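PDB 3PTW: malonyl CoA-acyl carrier protein transacylase from Clostridium perfringens, which probably catalyses transfer of the malonyl group from coenzyme A to acyl carrier protein, the step that supplies extender units for fatty acid synthesis. Local coordinates for residues F33-E38 / N105-V110; F61-I66 / K114-F119; E27-V32 / L74-K79. One frame throughout, in Å; residues are numbered along the deposited sequence.

Interaction 1 (F33-E38 / N105-V110)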
# COMPACT_ATOMS: atom_id res chain seq x y z
N PHE A 33 4.59 16.13 -10.35
CA PHE A 33 4.55 16.93 -9.13
C PHE A 33 3.80 18.23 -9.35
O PHE A 33 3.03 18.67 -8.49
CB PHE A 33 5.96 17.20 -8.58
CG PHE A 33 6.43 16.14 -7.64
CD1 PHE A 33 6.27 16.30 -6.26
CD2 PHE A 33 6.98 14.95 -8.12
CE1 PHE A 33 6.67 15.30 -5.38
CE2 PHE A 33 7.39 13.96 -7.24
CZ PHE A 33 7.23 14.13 -5.86
N LYS A 34 4.04 18.84 -10.52
CA LYS A 34 3.33 20.05 -10.94
C LYS A 34 1.81 19.82 -10.93
O LYS A 34 1.05 20.63 -10.40
CB LYS A 34 3.81 20.49 -12.33
CG LYS A 34 4.69 21.73 -12.34
CD LYS A 34 6.07 21.51 -11.75
CE LYS A 34 6.84 22.82 -11.68
NZ LYS A 34 7.94 22.74 -10.67
N ARG A 35 1.38 18.69 -11.50
CA ARG A 35 -0.03 18.36 -11.60
C ARG A 35 -0.67 18.06 -10.24
O ARG A 35 -1.85 18.36 -10.01
CB ARG A 35 -0.21 17.15 -12.53
CG ARG A 35 0.02 17.46 -14.01
CD ARG A 35 0.22 16.17 -14.81
NE ARG A 35 -0.94 15.27 -14.74
CZ ARG A 35 -0.91 13.97 -15.01
NH1 ARG A 35 -2.03 13.25 -14.91
NH2 ARG A 35 0.22 13.37 -15.36
N SER A 36 0.12 17.48 -9.33
CA SER A 36 -0.38 17.12 -8.01
C SER A 36 -0.61 18.39 -7.22
O SER A 36 -1.64 18.55 -6.55
CB SER A 36 0.61 16.20 -7.29
OG SER A 36 0.07 15.80 -6.03
N SER A 37 0.36 19.30 -7.31
CA SER A 37 0.24 20.61 -6.70
C SER A 37 -0.98 21.36 -7.22
O SER A 37 -1.76 21.87 -6.43
CB SER A 37 1.51 21.43 -6.94
OG SER A 37 2.57 20.86 -6.22
N GLU A 38 -1.14 21.40 -8.55
CA GLU A 38 -2.31 22.05 -9.15
C GLU A 38 -3.61 21.43 -8.65
O GLU A 38 -4.53 22.15 -8.28
CB GLU A 38 -2.26 22.01 -10.68
CG GLU A 38 -1.34 23.04 -11.33
CD GLU A 38 -1.75 24.49 -11.07
OE1 GLU A 38 -0.96 25.39 -11.43
OE2 GLU A 38 -2.85 24.74 -10.51
N ASN A 105 -8.23 8.46 -12.55
CA ASN A 105 -7.36 9.52 -13.01
C ASN A 105 -6.39 9.92 -11.89
O ASN A 105 -6.73 9.87 -10.71
CB ASN A 105 -8.27 10.68 -13.45
CG ASN A 105 -7.55 11.97 -13.64
OD1 ASN A 105 -7.71 12.90 -12.85
ND2 ASN A 105 -6.76 12.05 -14.71
N PHE A 106 -5.17 10.29 -12.26
CA PHE A 106 -4.18 10.75 -11.27
C PHE A 106 -4.66 11.91 -10.38
O PHE A 106 -4.63 11.79 -9.15
CB PHE A 106 -2.84 11.10 -11.94
CG PHE A 106 -1.85 11.76 -11.00
CD1 PHE A 106 -1.31 11.04 -9.93
CD2 PHE A 106 -1.50 13.10 -11.15
CE1 PHE A 106 -0.42 11.64 -9.05
CE2 PHE A 106 -0.61 13.71 -10.28
CZ PHE A 106 -0.06 12.97 -9.23
N GLU A 107 -5.11 13.02 -10.98
CA GLU A 107 -5.63 14.17 -10.22
C GLU A 107 -6.74 13.78 -9.23
O GLU A 107 -6.76 14.25 -8.10
CB GLU A 107 -6.12 15.29 -11.14
CG GLU A 107 -5.02 16.11 -11.81
CD GLU A 107 -4.54 15.52 -13.13
OE1 GLU A 107 -4.12 16.31 -14.00
OE2 GLU A 107 -4.58 14.27 -13.31
N ASP A 108 -7.65 12.91 -9.67
CA ASP A 108 -8.71 12.40 -8.80
C ASP A 108 -8.12 11.47 -7.75
O ASP A 108 -8.55 11.48 -6.59
CB ASP A 108 -9.77 11.67 -9.63
CG ASP A 108 -10.48 12.59 -10.60
OD1 ASP A 108 -10.42 13.83 -10.43
OD2 ASP A 108 -11.10 12.07 -11.54
N GLY A 109 -7.12 10.70 -8.15
CA GLY A 109 -6.38 9.84 -7.23
C GLY A 109 -5.83 10.63 -6.07
O GLY A 109 -6.16 10.36 -4.91
N VAL A 110 -5.00 11.64 -6.35
CA VAL A 110 -4.38 12.38 -5.26
C VAL A 110 -5.38 13.08 -4.36
O VAL A 110 -5.26 12.95 -3.14
CB VAL A 110 -3.25 13.35 -5.71
CG1 VAL A 110 -1.98 12.59 -5.93
CG2 VAL A 110 -3.65 14.17 -6.94

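Interaction 2 (F61-I66 / K114-F119)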
# COMPACT_ATOMS: atom_id res chain seq x y z
N PHE A 61 -1.87 13.82 4.90
CA PHE A 61 -0.85 14.33 4.00
C PHE A 61 0.10 13.26 3.45
O PHE A 61 0.53 13.36 2.30
CB PHE A 61 -0.09 15.49 4.66
CG PHE A 61 -0.91 16.73 4.78
CD1 PHE A 61 -0.88 17.69 3.76
CD2 PHE A 61 -1.76 16.94 5.87
CE1 PHE A 61 -1.66 18.84 3.85
CE2 PHE A 61 -2.55 18.10 5.97
CZ PHE A 61 -2.49 19.04 4.96
N THR A 62 0.41 12.26 4.26
CA THR A 62 1.21 11.10 3.85
C THR A 62 0.67 10.45 2.57
O THR A 62 1.45 10.09 1.67
CB THR A 62 1.24 10.01 4.96
OG1 THR A 62 1.53 10.60 6.22
CG2 THR A 62 2.29 8.94 4.65
N GLN A 63 -0.66 10.30 2.51
CA GLN A 63 -1.27 9.52 1.44
C GLN A 63 -1.10 10.18 0.05
O GLN A 63 -0.55 9.55 -0.85
CB GLN A 63 -2.72 9.11 1.79
CG GLN A 63 -2.83 8.21 3.05
CD GLN A 63 -4.16 7.44 3.19
OE1 GLN A 63 -5.03 7.45 2.32
NE2 GLN A 63 -4.32 6.77 4.32
N PRO A 64 -1.49 11.47 -0.12
CA PRO A 64 -1.23 12.10 -1.43
C PRO A 64 0.25 12.37 -1.68
O PRO A 64 0.65 12.55 -2.84
CB PRO A 64 -1.98 13.42 -1.35
CG PRO A 64 -2.08 13.72 0.15
CD PRO A 64 -2.28 12.35 0.76
N ALA A 65 1.05 12.43 -0.62
CA ALA A 65 2.49 12.56 -0.79
C ALA A 65 3.07 11.31 -1.46
O ALA A 65 3.76 11.42 -2.47
CB ALA A 65 3.16 12.84 0.53
N ILE A 66 2.76 10.14 -0.92
CA ILE A 66 3.23 8.86 -1.48
C ILE A 66 2.66 8.59 -2.88
O ILE A 66 3.40 8.19 -3.79
CB ILE A 66 2.93 7.69 -0.51
CG1 ILE A 66 3.82 7.83 0.72
CG2 ILE A 66 3.11 6.32 -1.20
CD1 ILE A 66 3.58 6.81 1.78
N LYS A 114 -6.13 11.98 -0.06
CA LYS A 114 -5.99 12.99 0.98
C LYS A 114 -7.23 12.93 1.88
O LYS A 114 -7.11 12.91 3.11
CB LYS A 114 -5.81 14.38 0.37
CG LYS A 114 -5.72 15.52 1.37
CD LYS A 114 -5.44 16.85 0.64
CE LYS A 114 -5.78 18.05 1.52
NZ LYS A 114 -4.70 18.28 2.52
N LYS A 115 -8.41 12.85 1.26
CA LYS A 115 -9.66 12.74 2.00
C LYS A 115 -9.72 11.45 2.80
O LYS A 115 -10.09 11.47 3.97
CB LYS A 115 -10.87 12.90 1.06
CG LYS A 115 -11.06 14.34 0.56
CD LYS A 115 -12.42 14.56 -0.07
CE LYS A 115 -12.52 15.88 -0.85
NZ LYS A 115 -11.65 15.91 -2.11
N ARG A 116 -9.33 10.35 2.17
CA ARG A 116 -9.28 9.02 2.78
C ARG A 116 -8.38 9.02 4.01
O ARG A 116 -8.76 8.50 5.06
CB ARG A 116 -8.75 8.01 1.75
CG ARG A 116 -8.44 6.60 2.28
CD ARG A 116 -7.81 5.77 1.15
NE ARG A 116 -7.66 4.35 1.45
CZ ARG A 116 -6.59 3.82 2.05
NH1 ARG A 116 -5.59 4.59 2.45
NH2 ARG A 116 -6.55 2.51 2.29
N GLY A 117 -7.20 9.60 3.87
CA GLY A 117 -6.22 9.64 4.95
C GLY A 117 -6.76 10.39 6.13
O GLY A 117 -6.57 9.98 7.28
N LYS A 118 -7.44 11.50 5.84
CA LYS A 118 -8.16 12.30 6.84
C LYS A 118 -9.20 11.44 7.55
O LYS A 118 -9.25 11.41 8.80
CB LYS A 118 -8.85 13.47 6.14
CG LYS A 118 -9.39 14.58 7.03
CD LYS A 118 -10.33 15.52 6.23
CE LYS A 118 -9.60 16.47 5.24
NZ LYS A 118 -9.21 15.95 3.86
N PHE A 119 -10.01 10.72 6.77
CA PHE A 119 -11.11 9.93 7.35
C PHE A 119 -10.58 8.78 8.22
O PHE A 119 -11.10 8.53 9.32
CB PHE A 119 -12.06 9.39 6.27
CG PHE A 119 -12.63 10.44 5.34
CD1 PHE A 119 -12.90 11.73 5.79
CD2 PHE A 119 -12.93 10.11 4.02
CE1 PHE A 119 -13.44 12.70 4.93
CE2 PHE A 119 -13.46 11.07 3.15
CZ PHE A 119 -13.72 12.37 3.61

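Interaction 3 (E27-V32 / L74-K79)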
# COMPACT_ATOMS: atom_id res chain seq x y z
N GLU A 27 11.89 14.83 -16.68
CA GLU A 27 10.93 15.91 -16.92
C GLU A 27 9.51 15.47 -16.62
O GLU A 27 8.75 16.22 -16.03
CB GLU A 27 11.00 16.43 -18.36
CG GLU A 27 12.08 17.48 -18.59
CD GLU A 27 11.76 18.82 -17.94
OE1 GLU A 27 10.60 19.29 -18.06
OE2 GLU A 27 12.66 19.42 -17.31
N GLU A 28 9.19 14.24 -17.01
CA GLU A 28 7.89 13.63 -16.77
C GLU A 28 7.59 13.41 -15.28
O GLU A 28 6.43 13.34 -14.88
CB GLU A 28 7.74 12.32 -17.56
CG GLU A 28 8.69 11.19 -17.17
CD GLU A 28 10.01 11.19 -17.95
OE1 GLU A 28 10.40 12.25 -18.49
OE2 GLU A 28 10.66 10.12 -18.02
N SER A 29 8.63 13.32 -14.46
CA SER A 29 8.45 13.18 -13.01
C SER A 29 8.22 14.56 -12.39
O SER A 29 7.37 14.73 -11.51
CB SER A 29 9.66 12.48 -12.37
OG SER A 29 9.84 11.17 -12.90
N LYS A 30 8.98 15.55 -12.87
CA LYS A 30 8.74 16.96 -12.60
C LYS A 30 7.28 17.33 -12.89
O LYS A 30 6.61 17.95 -12.06
CB LYS A 30 9.71 17.83 -13.43
CG LYS A 30 9.94 19.25 -12.90
CD LYS A 30 10.99 20.06 -13.71
CE LYS A 30 12.45 19.72 -13.34
NZ LYS A 30 13.10 18.67 -14.21
N GLU A 31 6.79 16.91 -14.05
CA GLU A 31 5.43 17.25 -14.49
C GLU A 31 4.37 16.65 -13.57
O GLU A 31 3.33 17.27 -13.31
CB GLU A 31 5.23 16.81 -15.95
CG GLU A 31 3.83 17.06 -16.52
CD GLU A 31 3.76 16.87 -18.04
OE1 GLU A 31 2.90 17.53 -18.67
OE2 GLU A 31 4.55 16.07 -18.60
N VAL A 32 4.62 15.44 -13.07
CA VAL A 32 3.67 14.79 -12.17
C VAL A 32 3.50 15.58 -10.87
O VAL A 32 2.38 15.68 -10.34
CB VAL A 32 4.04 13.32 -11.89
CG1 VAL A 32 3.29 12.79 -10.68
CG2 VAL A 32 3.73 12.47 -13.11
N LEU A 74 6.81 5.93 -11.52
CA LEU A 74 6.16 5.12 -12.54
C LEU A 74 6.23 5.73 -13.95
O LEU A 74 6.48 5.02 -14.93
CB LEU A 74 4.70 4.90 -12.16
CG LEU A 74 3.79 4.26 -13.22
CD1 LEU A 74 4.25 2.83 -13.56
CD2 LEU A 74 2.34 4.27 -12.76
N THR A 75 5.99 7.04 -14.05
CA THR A 75 5.96 7.74 -15.34
C THR A 75 7.32 7.65 -16.03
O THR A 75 7.38 7.43 -17.24
CB THR A 75 5.55 9.25 -15.21
OG1 THR A 75 4.43 9.38 -14.33
CG2 THR A 75 5.17 9.83 -16.55
N ALA A 76 8.39 7.83 -15.26
CA ALA A 76 9.76 7.75 -15.78
C ALA A 76 10.10 6.32 -16.16
O ALA A 76 10.72 6.08 -17.19
CB ALA A 76 10.74 8.28 -14.76
N LEU A 77 9.70 5.37 -15.32
CA LEU A 77 9.82 3.95 -15.68
C LEU A 77 9.13 3.67 -17.02
O LEU A 77 9.68 2.97 -17.88
CB LEU A 77 9.25 3.06 -14.57
CG LEU A 77 10.18 2.28 -13.64
CD1 LEU A 77 11.62 2.76 -13.61
CD2 LEU A 77 9.61 2.22 -12.21
N ASP A 78 7.95 4.26 -17.21
CA ASP A 78 7.15 4.05 -18.42
C ASP A 78 7.89 4.55 -19.66
O ASP A 78 8.00 3.82 -20.65
CB ASP A 78 5.78 4.72 -18.28
CG ASP A 78 4.80 4.34 -19.38
OD1 ASP A 78 4.52 3.14 -19.59
OD2 ASP A 78 4.28 5.25 -20.03
N LYS A 79 8.43 5.77 -19.60
CA LYS A 79 9.21 6.32 -20.72
C LYS A 79 10.45 5.47 -21.05
O LYS A 79 10.89 5.42 -22.19
CB LYS A 79 9.64 7.76 -20.44
CG LYS A 79 9.99 8.53 -21.71
CD LYS A 79 10.88 9.72 -21.40
CE LYS A 79 11.25 10.45 -22.67
NZ LYS A 79 11.97 11.73 -22.38
O HOH W 1 13.10 11.73 -19.47

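Interaction 1 (F33-E38 / N105-V110)
R35 lays its guanidinium beside the F106 ring, with CD2 of F106 3.7 Å above one face of the guanidinium and offset toward its rim. The two planes stand 69° apart, which rules out a flat stack. This is a helix-helix contact of the acyl transferase domain: residues 33-38 of helix 27-40 cross residues 106-110, the first turn of helix 106-122, at -57°, the axes of these segments 9.5 Å apart. The R35 chain bends at chi3 (60°), turning NE and NH1 toward the E107 carboxylate. NH1 of R35 gives a salt-bridge hydrogen bond to OE2 of E107 at 3.2 Å, arriving from above the carboxylate plane, while the nearly straight partner bond from NE to OE1 is long and weak. The same OE2 takes a weak bond from ND2 of N105, the N-cap residue, whose OD1 accepts from the backbone N of D108. Beneath this partly exposed charged layer the contact is buried. CB of S36 touches CZ of F106 at 3.8 Å, and M71 of helix 59-79 also touches the F106 side chain. The S36 hydroxyl is hydrogen-bonded to T68 of that third helix, and its OG lies 3.8 Å from CG1 of V110.

Interaction 2 (F61-I66 / K114-F119)
K114 opens the contact by packing its CB against CG of P64 at 3.8 Å, the pair whose CA atoms come nearest. From there its chain runs out with CG anti to the backbone N (chi1 177°) and bends only at chi4, alongside F61. NZ of K114 ends 3.8 Å from the centroid of the F61 ring, 34° off the ring normal, an off-centre cation-pi contact; E60 adds a salt bridge to the same ammonium. R116 extends along the other flank of the helix pair. Its NH1 donates to OE1 of Q63 at 2.9 Å, with the acceptor in the guanidinium plane but the donor above the amide's carbonyl plane. The two segments, on helices of the acyl transferase domain, run nearly antiparallel, axes 7.6 Å apart, close enough for side chains to rest on backbone. R116 also donates through NH2 to S91 and Q248; S91 is the serine of a GxSxG sequence, consistent with the nucleophile elbow of this family, so Q63 may help to position an arginine of the active site. At G117, CD of Q63 lies 3.5 Å from CA, the amide lying against bare backbone. The carbonyl of G117 accepts a hydrogen bond from T59.

Interaction 3 (E27-V32 / L74-K79)
A partly buried contact between two nearly antiparallel helices, near the periphery of the chain, joins the start of helix 27-40 to the last turns of helix 59-79 in the acyl transferase domain. The axes of the two segments approach to 8.4 Å at 150°. S29 and A76 mark the nearest backbone approach, and CB of A76 sits 3.6 Å from OG of S29, a small-on-small pairing that lets the helices draw close. The S29 hydroxyl is hydrogen-bonded to the backbone O of A72, one turn back along the facing helix, and F22 of helix 20-25 touches both S29 and A76.

One turn on from E28, the methyl CG2 of V32 reaches OG1 of T75 at 3.4 Å; that hydroxyl is bonded to the carbonyl of M71 within its own helix. The methyl branch of T75 meets E28 instead, CG2 lying 3.7 Å from CB of E28, the two side chains running antiparallel alongside each other.

At the other end, E28 has CG set between the backbone N and the carbonyl carbon (chi1 64°) and a bend at chi2, and its carboxylate folds across A76 and the K79 chain, OE2 lying 3.4 Å from CA of A76. K79, extended beyond CG, lies across E28, roughly perpendicular, and presents CD to the carboxylate. The charges themselves stay apart, OE1 of E28 and NZ of K79 being 4.2 Å from each other. Water 1 joins them, donating to OE1 of E28 at 2.9 Å and accepting from NZ of K79 at 3.1 Å.

Three helices of the acyl transferase domain, 27-40, 59-79 and 106-122, account for all three interactions, each helix pairing once with each of the others. Helix 27-40 contributes first to interaction 3 and then to interaction 1; helix 59-79 enters interaction 2 before interaction 3, and helix 106-122 enters interaction 1 before interaction 2. Interaction 1 lies between the others, its centre about 13 Å from each, and touches both: CE2 of F106 packs on the V32 backbone and P64 on that of V110. Centres of interactions 2 and 3 are about 21 Å apart. The bundle thus runs from the periphery at interaction 3 toward the probable active site at interaction 2.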